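PDB 5HFT: gamma-glutamyltranspeptidase from Klebsiella pneumoniae subsp. pneumoniae, which catalyses the conversion of oxamate to oxalate in the uric acid degradation pathway and belongs to the gamma-glutamyltransferase family. Local coordinates for residues A94-A100 with H254-P259; P121-V127 with L242-I246; V127-S132 with S225-G229. All blocks are in the same frame, centred on the assembly; numbering follows the deposited sequence.

Contact 1: A94-A100 with H254-P259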
ATOM      1  N   ALA A  94      -6.237  -1.145 -12.547  1.00 40.87           N
ATOM      2  CA  ALA A  94      -5.075  -0.758 -11.766  1.00 33.56           C
ATOM      3  C   ALA A  94      -4.932   0.760 -11.719  1.00 37.93           C
ATOM      4  O   ALA A  94      -5.282   1.464 -12.667  1.00 40.86           O
ATOM      5  CB  ALA A  94      -3.809  -1.392 -12.332  1.00 38.09           C
ATOM      6  N   ILE A  95      -4.451   1.260 -10.584  1.00 41.01           N
ATOM      7  CA  ILE A  95      -4.234   2.683 -10.363  1.00 34.73           C
ATOM      8  C   ILE A  95      -2.828   2.837  -9.807  1.00 37.26           C
ATOM      9  O   ILE A  95      -2.555   2.410  -8.682  1.00 38.52           O
ATOM     10  CB  ILE A  95      -5.256   3.290  -9.402  1.00 30.90           C
ATOM     11  CG1 ILE A  95      -6.684   3.027  -9.862  1.00 32.30           C
ATOM     12  CG2 ILE A  95      -5.012   4.782  -9.291  1.00 35.98           C
ATOM     13  CD1 ILE A  95      -7.706   3.731  -9.001  1.00 32.62           C
ATOM     14  N   ASP A  96      -1.933   3.420 -10.591  1.00 36.71           N
ATOM     15  CA  ASP A  96      -0.598   3.762 -10.116  1.00 36.05           C
ATOM     16  C   ASP A  96      -0.681   5.212  -9.661  1.00 37.11           C
ATOM     17  O   ASP A  96      -0.619   6.139 -10.471  1.00 39.49           O
ATOM     18  CB  ASP A  96       0.444   3.582 -11.215  1.00 39.31           C
ATOM     19  CG  ASP A  96       1.849   3.927 -10.753  1.00 38.74           C
ATOM     20  OD1 ASP A  96       1.986   4.536  -9.677  1.00 38.71           O
ATOM     21  OD2 ASP A  96       2.821   3.649 -11.491  1.00 45.01           O
ATOM     22  N   ALA A  97      -0.828   5.423  -8.367  1.00 37.03           N
ATOM     23  CA  ALA A  97      -0.957   6.790  -7.877  1.00 38.47           C
ATOM     24  C   ALA A  97       0.349   7.262  -7.250  1.00 35.95           C
ATOM     25  O   ALA A  97       0.378   7.690  -6.104  1.00 38.03           O
ATOM     26  CB  ALA A  97      -2.130   6.881  -6.899  1.00 37.05           C
ATOM     27  N   SER A  98       1.456   7.169  -7.983  1.00 32.30           N
ATOM     28  CA  SER A  98       2.750   7.585  -7.473  1.00 35.45           C
ATOM     29  C   SER A  98       3.249   8.809  -8.235  1.00 43.29           C
ATOM     30  O   SER A  98       3.135   8.882  -9.462  1.00 50.15           O
ATOM     31  CB  SER A  98       3.766   6.441  -7.531  1.00 33.99           C
ATOM     32  OG  SER A  98       4.134   6.130  -8.852  1.00 42.06           O
ATOM     33  N   GLY A  99       3.811   9.765  -7.504  1.00 44.56           N
ATOM     34  CA  GLY A  99       4.201  11.029  -8.096  1.00 44.89           C
ATOM     35  C   GLY A  99       5.588  11.035  -8.705  1.00 40.15           C
ATOM     36  O   GLY A  99       6.449  10.231  -8.368  1.00 41.07           O
ATOM     37  N   ALA A 100       5.790  11.980  -9.615  1.00 44.39           N
ATOM     38  CA  ALA A 100       7.060  12.139 -10.306  1.00 46.84           C
ATOM     39  C   ALA A 100       7.973  13.122  -9.571  1.00 40.88           C
ATOM     40  O   ALA A 100       7.530  13.913  -8.735  1.00 39.04           O
ATOM     41  CB  ALA A 100       6.819  12.610 -11.740  1.00 43.12           C
ATOM     42  N   HIS A 254      -0.425  16.641 -12.378  1.00 45.35           N
ATOM     43  CA  HIS A 254      -0.249  15.267 -11.925  1.00 42.64           C
ATOM     44  C   HIS A 254      -1.575  14.530 -11.849  1.00 43.14           C
ATOM     45  O   HIS A 254      -2.517  14.996 -11.202  1.00 42.72           O
ATOM     46  CB  HIS A 254       0.451  15.214 -10.572  1.00 43.13           C
ATOM     47  CG  HIS A 254       0.574  13.825 -10.035  1.00 45.52           C
ATOM     48  ND1 HIS A 254      -0.368  13.257  -9.204  1.00 38.53           N
ATOM     49  CD2 HIS A 254       1.518  12.876 -10.241  1.00 45.88           C
ATOM     50  CE1 HIS A 254      -0.003  12.023  -8.910  1.00 40.20           C
ATOM     51  NE2 HIS A 254       1.137  11.764  -9.528  1.00 38.23           N
ATOM     52  N   ARG A 255      -1.637  13.369 -12.493  1.00 48.85           N
ATOM     53  CA  ARG A 255      -2.792  12.481 -12.410  1.00 44.79           C
ATOM     54  C   ARG A 255      -2.331  11.083 -12.011  1.00 38.53           C
ATOM     55  O   ARG A 255      -1.203  10.674 -12.303  1.00 41.96           O
ATOM     56  CB  ARG A 255      -3.580  12.416 -13.755  1.00 40.89           C
ATOM     57  CG  ARG A 255      -4.473  13.624 -14.064  1.00 47.43           C
ATOM     58  CD  ARG A 255      -5.878  13.463 -13.415  1.00 47.87           C
ATOM     59  NE  ARG A 255      -6.612  14.734 -13.336  1.00 51.81           N
ATOM     60  CZ  ARG A 255      -7.688  14.934 -12.574  1.00 50.36           C
ATOM     61  NH1 ARG A 255      -8.150  13.954 -11.813  1.00 46.70           N
ATOM     62  NH2 ARG A 255      -8.291  16.121 -12.542  1.00 48.19           N
ATOM     63  N   ALA A 256      -3.189  10.358 -11.305  1.00 39.94           N
ATOM     64  CA  ALA A 256      -2.918   8.935 -11.135  1.00 42.09           C
ATOM     65  C   ALA A 256      -2.921   8.261 -12.503  1.00 39.71           C
ATOM     66  O   ALA A 256      -3.796   8.520 -13.336  1.00 36.63           O
ATOM     67  CB  ALA A 256      -3.956   8.283 -10.221  1.00 39.12           C
ATOM     68  N   ARG A 257      -1.952   7.374 -12.715  1.00 37.13           N
ATOM     69  CA  ARG A 257      -1.840   6.585 -13.930  1.00 33.30           C
ATOM     70  C   ARG A 257      -2.768   5.377 -13.871  1.00 36.98           C
ATOM     71  O   ARG A 257      -3.298   5.021 -12.816  1.00 41.42           O
ATOM     72  CB  ARG A 257      -0.403   6.120 -14.122  1.00 34.02           C
ATOM     73  CG  ARG A 257       0.576   7.248 -14.322  1.00 38.08           C
ATOM     74  CD  ARG A 257       1.959   6.899 -13.801  1.00 40.28           C
ATOM     75  NE  ARG A 257       2.668   8.115 -13.421  1.00 43.97           N
ATOM     76  CZ  ARG A 257       3.510   8.205 -12.393  1.00 52.63           C
ATOM     77  NH1 ARG A 257       3.743   7.142 -11.630  1.00 54.57           N
ATOM     78  NH2 ARG A 257       4.115   9.360 -12.119  1.00 51.91           N
ATOM     79  N   ARG A 258      -3.017   4.770 -15.026  1.00 36.93           N
ATOM     80  CA  ARG A 258      -3.836   3.562 -15.104  1.00 30.75           C
ATOM     81  C   ARG A 258      -3.176   2.525 -15.990  1.00 30.70           C
ATOM     82  O   ARG A 258      -3.661   2.240 -17.086  1.00 35.71           O
ATOM     83  CB  ARG A 258      -5.242   3.874 -15.606  1.00 27.98           C
ATOM     84  CG  ARG A 258      -5.970   4.861 -14.723  1.00 37.37           C
ATOM     85  CD  ARG A 258      -6.908   4.128 -13.811  1.00 34.15           C
ATOM     86  NE  ARG A 258      -7.721   3.221 -14.596  1.00 31.60           N
ATOM     87  CZ  ARG A 258      -8.958   3.485 -14.983  1.00 34.22           C
ATOM     88  NH1 ARG A 258      -9.531   4.641 -14.648  1.00 27.86           N
ATOM     89  NH2 ARG A 258      -9.610   2.591 -15.718  1.00 39.35           N
ATOM     90  N   PRO A 259      -2.084   1.920 -15.536  1.00 30.94           N
ATOM     91  CA  PRO A 259      -1.450   0.867 -16.319  1.00 31.97           C
ATOM     92  C   PRO A 259      -2.285  -0.392 -16.262  1.00 41.65           C
ATOM     93  O   PRO A 259      -3.225  -0.523 -15.474  1.00 47.38           O
ATOM     94  CB  PRO A 259      -0.110   0.646 -15.621  1.00 33.62           C
ATOM     95  CG  PRO A 259      -0.378   0.992 -14.235  1.00 34.36           C
ATOM     96  CD  PRO A 259      -1.370   2.141 -14.268  1.00 39.24           C
TER
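Asp96 and Arg257 pair antiparallel through both backbone bonds, Asp96 N to Arg257 O (3.1 Å) and Arg257 N to Asp96 O (2.9 Å). Behind this bridge the packing is close and apolar: Ala256 CB lies 3.8 Å from Ile95 CG2 and 4.0 Å from Ala97 CB. The Arg257 side chain runs alongside Asp96, extended from CG to NE, and carries its guanidinium to Ser98. There NH1 makes a weak bond to Ser98 OG (3.0 Å), while Ser98 O sits over one guanidinium face. With CG anti to the backbone N (chi1 -180°), Asp96 holds its carboxylate beside the same group, nearly perpendicular to it (89°). OD2 stands at the guanidinium edge in a long salt bridge, 3.6 Å from Arg257 NH1; OD1 accepts the hydroxyl of Ser98 on its syn side. Looser is the exposed end, where the Pro259 ring, through CD, touches Asp96 CB at 3.8 Å. Arg258 lays CD along Ile95 but sends NH1 to a salt bridge with Glu136 of helix 130-144. Strand 93-97 pairs with strand 80-86 in an antiparallel sheet, and the loop 254-259 extends that pairing by a single isolated beta bridge.

Contact 2: P121-V127 with L242-I246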
ATOM      1  N   PRO A 121      14.815  18.477   3.189  1.00 43.74           N
ATOM      2  CA  PRO A 121      13.991  18.932   2.048  1.00 42.91           C
ATOM      3  C   PRO A 121      14.435  18.410   0.692  1.00 46.29           C
ATOM      4  O   PRO A 121      13.619  18.382  -0.235  1.00 48.34           O
ATOM      5  CB  PRO A 121      14.125  20.461   2.110  1.00 41.51           C
ATOM      6  CG  PRO A 121      14.423  20.741   3.562  1.00 44.68           C
ATOM      7  CD  PRO A 121      15.264  19.589   4.042  1.00 41.52           C
ATOM      8  N   GLN A 122      15.699  18.017   0.531  1.00 47.44           N
ATOM      9  CA  GLN A 122      16.168  17.506  -0.748  1.00 43.56           C
ATOM     10  C   GLN A 122      15.772  16.054  -0.989  1.00 47.69           C
ATOM     11  O   GLN A 122      15.859  15.578  -2.127  1.00 52.69           O
ATOM     12  CB  GLN A 122      17.690  17.646  -0.838  1.00 54.51           C
ATOM     13  N   ALA A 123      15.397  15.319   0.051  1.00 47.13           N
ATOM     14  CA  ALA A 123      14.944  13.954  -0.150  1.00 44.58           C
ATOM     15  C   ALA A 123      13.477  13.897  -0.516  1.00 38.56           C
ATOM     16  O   ALA A 123      13.029  12.886  -1.061  1.00 39.74           O
ATOM     17  CB  ALA A 123      15.184  13.131   1.108  1.00 45.06           C
ATOM     18  N   ALA A 124      12.740  14.962  -0.225  1.00 36.21           N
ATOM     19  CA  ALA A 124      11.317  15.078  -0.516  1.00 35.93           C
ATOM     20  C   ALA A 124      11.104  15.635  -1.921  1.00 42.23           C
ATOM     21  O   ALA A 124      10.445  16.665  -2.112  1.00 41.20           O
ATOM     22  CB  ALA A 124      10.643  15.962   0.528  1.00 36.34           C
ATOM     23  N   LEU A 125      11.662  14.911  -2.907  1.00 41.48           N
ATOM     24  CA  LEU A 125      11.805  15.374  -4.284  1.00 38.88           C
ATOM     25  C   LEU A 125      10.723  14.870  -5.254  1.00 47.66           C
ATOM     26  O   LEU A 125      10.550  15.482  -6.317  1.00 46.68           O
ATOM     27  CB  LEU A 125      13.188  14.973  -4.823  1.00 41.31           C
ATOM     28  CG  LEU A 125      13.414  13.542  -5.335  1.00 47.37           C
ATOM     29  CD1 LEU A 125      14.821  13.380  -5.895  1.00 40.94           C
ATOM     30  CD2 LEU A 125      13.138  12.478  -4.264  1.00 45.90           C
ATOM     31  N   THR A 126       9.992  13.784  -4.951  1.00 46.83           N
ATOM     32  CA  THR A 126       8.904  13.337  -5.823  1.00 42.11           C
ATOM     33  C   THR A 126       7.548  13.727  -5.251  1.00 41.75           C
ATOM     34  O   THR A 126       7.388  13.907  -4.038  1.00 45.91           O
ATOM     35  CB  THR A 126       8.903  11.828  -6.057  1.00 40.85           C
ATOM     36  OG1 THR A 126       8.552  11.168  -4.840  1.00 48.14           O
ATOM     37  CG2 THR A 126      10.245  11.323  -6.568  1.00 40.94           C
ATOM     38  N   VAL A 127       6.577  13.868  -6.154  1.00 34.45           N
ATOM     39  CA  VAL A 127       5.211  14.264  -5.812  1.00 36.69           C
ATOM     40  C   VAL A 127       4.486  13.141  -5.055  1.00 41.51           C
ATOM     41  O   VAL A 127       4.834  11.958  -5.160  1.00 44.16           O
ATOM     42  CB  VAL A 127       4.474  14.643  -7.113  1.00 43.35           C
ATOM     43  CG1 VAL A 127       2.976  14.904  -6.892  1.00 43.18           C
ATOM     44  CG2 VAL A 127       5.144  15.827  -7.775  1.00 38.76           C
ATOM     45  N   LEU A 242      10.646  25.826   2.197  1.00 46.48           N
ATOM     46  CA  LEU A 242      11.462  24.709   2.660  1.00 46.48           C
ATOM     47  C   LEU A 242      12.672  24.443   1.776  1.00 44.73           C
ATOM     48  O   LEU A 242      13.640  23.821   2.237  1.00 42.93           O
ATOM     49  CB  LEU A 242      10.610  23.428   2.728  1.00 39.70           C
ATOM     50  CG  LEU A 242       9.672  23.243   3.933  1.00 43.97           C
ATOM     51  CD1 LEU A 242       9.062  21.868   3.953  1.00 34.35           C
ATOM     52  CD2 LEU A 242      10.334  23.545   5.266  1.00 40.89           C
ATOM     53  N   GLY A 243      12.642  24.886   0.523  1.00 43.29           N
ATOM     54  CA  GLY A 243      13.676  24.492  -0.409  1.00 41.17           C
ATOM     55  C   GLY A 243      13.435  23.145  -1.040  1.00 45.14           C
ATOM     56  O   GLY A 243      14.393  22.430  -1.350  1.00 46.25           O
ATOM     57  N   MET A 244      12.243  22.793  -1.224  1.00 44.56           N
ATOM     58  CA  MET A 244      11.944  21.497  -1.807  1.00 45.26           C
ATOM     59  C   MET A 244      11.906  21.606  -3.333  1.00 44.52           C
ATOM     60  O   MET A 244      11.354  22.570  -3.872  1.00 47.67           O
ATOM     61  CB  MET A 244      10.600  20.983  -1.297  1.00 47.16           C
ATOM     62  CG  MET A 244      10.656  20.035  -0.111  1.00 38.73           C
ATOM     63  SD  MET A 244       9.071  19.162   0.024  1.00 48.37           S
ATOM     64  CE  MET A 244       8.108  20.406   0.838  1.00 42.83           C
ATOM     65  N   PRO A 245      12.461  20.626  -4.058  1.00 40.65           N
ATOM     66  CA  PRO A 245      12.531  20.727  -5.519  1.00 37.71           C
ATOM     67  C   PRO A 245      11.211  20.456  -6.227  1.00 42.07           C
ATOM     68  O   PRO A 245      11.202  19.748  -7.234  1.00 45.24           O
ATOM     69  CB  PRO A 245      13.583  19.671  -5.879  1.00 34.64           C
ATOM     70  CG  PRO A 245      13.431  18.647  -4.834  1.00 39.89           C
ATOM     71  CD  PRO A 245      13.024  19.351  -3.576  1.00 40.85           C
ATOM     72  N   ILE A 246      10.100  20.988  -5.721  1.00 37.94           N
ATOM     73  CA  ILE A 246       8.772  20.729  -6.264  1.00 41.33           C
ATOM     74  C   ILE A 246       8.049  22.054  -6.453  1.00 41.12           C
ATOM     75  O   ILE A 246       8.202  22.972  -5.643  1.00 45.59           O
ATOM     76  CB  ILE A 246       7.950  19.793  -5.338  1.00 43.06           C
ATOM     77  CG1 ILE A 246       8.712  18.511  -5.039  1.00 40.89           C
ATOM     78  CG2 ILE A 246       6.569  19.441  -5.937  1.00 41.46           C
ATOM     79  CD1 ILE A 246       7.896  17.526  -4.233  1.00 37.56           C
TER
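A Schellman motif closes helix 230-242 at Leu242 and Gly243, and the carbonyl of Leu242 there meets the ring of Pro121, with Pro121 CB 3.4 Å from Leu242 O. Gly243, with positive phi (83°), turns the chain out of the helix into 244-246, which packs against the loop leading to helix 130-144. No hydrogen bond crosses between the segments; side chains face side chains and backbone carbonyls. Met244 touches both Pro121 and Ala124: its CG lies against the Pro121 carbonyl, and its sulfur meets the methyl of Ala124, Met244 SD to Ala124 CB 3.6 Å. The Pro245 ring has two neighbours, CD facing Pro121 O at 3.5 Å and CG packing on Leu125 CB at 3.7 Å. Ala124 is the centre of an inverse gamma turn, marked by a weak bond from Leu125 N to Ala123 O. Beyond it, Thr126 O accepts a hydrogen bond from an aromatic side chain of the neighbouring chain, which places this loop at the subunit interface. Tyr110 touches both Leu125 and Pro245, and Met239 of helix 230-242 touches Met244 and Ile246. Ile246 closes the contact: CG2 faces Val127 CG2 at 4.3 Å, while CG1, beside the backbone N (chi1 -54°), carries CD1 to two carbonyls of the loop, 3.4 Å from Ala124 O and 3.7 Å from Thr126 O.

Contact 3: V127-S132 with S225-G229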
ATOM      1  N   VAL A 127       6.577  13.868  -6.154  1.00 34.45           N
ATOM      2  CA  VAL A 127       5.211  14.264  -5.812  1.00 36.69           C
ATOM      3  C   VAL A 127       4.486  13.141  -5.055  1.00 41.51           C
ATOM      4  O   VAL A 127       4.834  11.958  -5.160  1.00 44.16           O
ATOM      5  CB  VAL A 127       4.474  14.643  -7.113  1.00 43.35           C
ATOM      6  CG1 VAL A 127       2.976  14.904  -6.892  1.00 43.18           C
ATOM      7  CG2 VAL A 127       5.144  15.827  -7.775  1.00 38.76           C
ATOM      8  N   ALA A 128       3.494  13.518  -4.245  1.00 35.32           N
ATOM      9  CA  ALA A 128       2.737  12.583  -3.423  1.00 32.70           C
ATOM     10  C   ALA A 128       1.452  12.171  -4.142  1.00 40.37           C
ATOM     11  O   ALA A 128       0.619  13.022  -4.472  1.00 40.49           O
ATOM     12  CB  ALA A 128       2.424  13.219  -2.071  1.00 34.26           C
ATOM     13  N   GLY A 129       1.272  10.870  -4.362  1.00 37.56           N
ATOM     14  CA  GLY A 129       0.210  10.430  -5.246  1.00 35.52           C
ATOM     15  C   GLY A 129      -1.107   9.917  -4.685  1.00 38.90           C
ATOM     16  O   GLY A 129      -2.119  10.019  -5.387  1.00 36.84           O
ATOM     17  N   THR A 130      -1.131   9.370  -3.455  1.00 38.65           N
ATOM     18  CA  THR A 130      -2.319   8.665  -2.970  1.00 30.94           C
ATOM     19  C   THR A 130      -3.585   9.455  -3.223  1.00 34.36           C
ATOM     20  O   THR A 130      -4.586   8.910  -3.700  1.00 39.62           O
ATOM     21  CB  THR A 130      -2.266   8.364  -1.468  1.00 37.57           C
ATOM     22  OG1 THR A 130      -1.636   9.423  -0.715  1.00 35.36           O
ATOM     23  CG2 THR A 130      -1.660   7.030  -1.186  1.00 35.82           C
ATOM     24  N   VAL A 131      -3.565  10.742  -2.895  1.00 32.32           N
ATOM     25  CA  VAL A 131      -4.799  11.511  -2.969  1.00 33.57           C
ATOM     26  C   VAL A 131      -5.327  11.494  -4.385  1.00 36.55           C
ATOM     27  O   VAL A 131      -6.538  11.376  -4.604  1.00 37.05           O
ATOM     28  CB  VAL A 131      -4.574  12.939  -2.454  1.00 37.08           C
ATOM     29  CG1 VAL A 131      -5.879  13.733  -2.487  1.00 34.32           C
ATOM     30  CG2 VAL A 131      -4.015  12.878  -1.043  1.00 33.06           C
ATOM     31  N   SER A 132      -4.423  11.544  -5.370  1.00 36.50           N
ATOM     32  CA  SER A 132      -4.839  11.333  -6.755  1.00 40.52           C
ATOM     33  C   SER A 132      -5.379   9.917  -6.973  1.00 40.69           C
ATOM     34  O   SER A 132      -6.280   9.716  -7.789  1.00 41.38           O
ATOM     35  CB  SER A 132      -3.684  11.654  -7.715  1.00 36.16           C
ATOM     36  OG  SER A 132      -2.636  10.704  -7.654  1.00 34.25           O
ATOM     37  N   SER A 225      -8.428  19.234  -4.839  1.00 45.68           N
ATOM     38  CA  SER A 225      -7.842  20.510  -4.431  1.00 37.62           C
ATOM     39  C   SER A 225      -6.432  20.341  -3.893  1.00 38.00           C
ATOM     40  O   SER A 225      -5.678  21.313  -3.840  1.00 47.10           O
ATOM     41  CB  SER A 225      -8.733  21.185  -3.392  1.00 40.69           C
ATOM     42  OG  SER A 225      -8.624  20.565  -2.125  1.00 42.76           O
ATOM     43  N   PHE A 226      -6.052  19.120  -3.523  1.00 37.76           N
ATOM     44  CA  PHE A 226      -4.682  18.826  -3.117  1.00 39.76           C
ATOM     45  C   PHE A 226      -3.686  19.173  -4.216  1.00 38.27           C
ATOM     46  O   PHE A 226      -2.556  19.585  -3.923  1.00 38.51           O
ATOM     47  CB  PHE A 226      -4.610  17.347  -2.726  1.00 37.86           C
ATOM     48  CG  PHE A 226      -3.296  16.892  -2.140  1.00 35.41           C
ATOM     49  CD1 PHE A 226      -2.216  16.594  -2.960  1.00 32.88           C
ATOM     50  CD2 PHE A 226      -3.179  16.654  -0.782  1.00 37.05           C
ATOM     51  CE1 PHE A 226      -1.024  16.118  -2.446  1.00 28.69           C
ATOM     52  CE2 PHE A 226      -1.984  16.189  -0.256  1.00 39.74           C
ATOM     53  CZ  PHE A 226      -0.903  15.918  -1.103  1.00 34.25           C
ATOM     54  N   TYR A 227      -4.079  19.024  -5.482  1.00 40.13           N
ATOM     55  CA  TYR A 227      -3.194  19.340  -6.601  1.00 43.00           C
ATOM     56  C   TYR A 227      -3.627  20.557  -7.406  1.00 42.59           C
ATOM     57  O   TYR A 227      -2.799  21.118  -8.124  1.00 40.79           O
ATOM     58  CB  TYR A 227      -3.079  18.143  -7.559  1.00 37.68           C
ATOM     59  CG  TYR A 227      -2.730  16.842  -6.874  1.00 41.78           C
ATOM     60  CD1 TYR A 227      -3.700  16.108  -6.182  1.00 41.39           C
ATOM     61  CD2 TYR A 227      -1.437  16.337  -6.917  1.00 42.04           C
ATOM     62  CE1 TYR A 227      -3.386  14.911  -5.545  1.00 35.10           C
ATOM     63  CE2 TYR A 227      -1.114  15.138  -6.282  1.00 40.39           C
ATOM     64  CZ  TYR A 227      -2.095  14.434  -5.598  1.00 36.25           C
ATOM     65  OH  TYR A 227      -1.781  13.250  -4.965  1.00 35.01           O
ATOM     66  N   ARG A 228      -4.894  20.987  -7.286  1.00 46.21           N
ATOM     67  CA  ARG A 228      -5.466  22.014  -8.154  1.00 43.41           C
ATOM     68  C   ARG A 228      -6.387  22.994  -7.419  1.00 42.94           C
ATOM     69  O   ARG A 228      -7.170  23.697  -8.069  1.00 45.99           O
ATOM     70  CB  ARG A 228      -6.242  21.365  -9.317  1.00 43.30           C
ATOM     71  CG  ARG A 228      -5.329  20.757 -10.372  1.00 43.91           C
ATOM     72  CD  ARG A 228      -5.895  19.541 -11.095  1.00 43.95           C
ATOM     73  NE  ARG A 228      -4.774  18.711 -11.520  1.00 41.22           N
ATOM     74  CZ  ARG A 228      -4.599  17.444 -11.181  1.00 39.10           C
ATOM     75  NH1 ARG A 228      -5.505  16.815 -10.450  1.00 41.09           N
ATOM     76  NH2 ARG A 228      -3.521  16.805 -11.598  1.00 40.95           N
ATOM     77  N   GLY A 229      -6.316  23.066  -6.092  1.00 40.64           N
ATOM     78  CA  GLY A 229      -7.148  23.964  -5.326  1.00 40.51           C
ATOM     79  C   GLY A 229      -6.361  24.722  -4.271  1.00 44.46           C
ATOM     80  O   GLY A 229      -5.127  24.829  -4.346  1.00 46.05           O
TER
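Tyr227 reaches with its hydroxyl into the chain near the start of helix 130-144, where OH gives its proton to Ala128 O and accepts the backbone N-H of Ser132. The bond from Ser132 N to Tyr227 OH measures 3.2 Å with an N-H...O angle of 148°; that from Tyr227 OH to Ala128 O is modelled very short, so its exact length is doubtful. One phenol thus joins the carbonyl of Ala128 to the amide of Ser132, both in buried residues. Val131 CB stands at the edge of the Tyr227 ring, 3.9 Å from CE1, and Val127 CG1 at the other ortho position of the hydroxyl, 4.1 Å from CE2. Phe226 takes the neighbouring place. Val131 reaches it with both methyls: CG1 touches Phe226 CB at 3.8 Å, and CG2 makes a CH-pi contact over the ring face, 4.0 Å from the centroid and 17° off the normal. The short helix 225-228 therefore meets the start of helix 130-144 through two aromatic side chains, with Gly229 as the N-cap residue of helix 230-242 directly after it. The two rings also touch each other, Phe226 CD1 lying over one face of Tyr227, while the ring of His254, about 20° from parallel, meets the other side well off centre, toward the CD2-CE2 edge. Further out, Leu218, Leu231 and Leu235 pack on Phe226, tying it to helices 209-221 and 230-242, and Leu251 touches Tyr227. On the 127-132 side, Asp80 OD1 accepts the N-H of Gly129, and Gly79 O accepts the Thr130 hydroxyl, so the segment that receives Tyr227 is bound to residues 79 and 80. Arg228, beside Tyr227, is held by a salt bridge from NH1 to Asp224 and a bond from NE to Gln252 O.

The three contacts are nested along the chain: contact 3 lies inside the loop closed by contact 2, and contact 2 inside that closed by contact 1. Centres of contacts 1 and 3 are 11 Å apart, 2 and 3 15 Å, 1 and 2 19 Å. Val127 is common to contacts 2 and 3, and its N is probably hydrogen-bonded to Ala100 O of contact 1 (2.8 Å). Residues 94-132 run from strand 93-97 to helix 130-144 and are met in reverse order by 225-259, which comprises helices 225-228, 230-242 and 248-252 with their loops. The connection from strand to helix is thereby lined by this region while also lying within reach of the neighbouring chain.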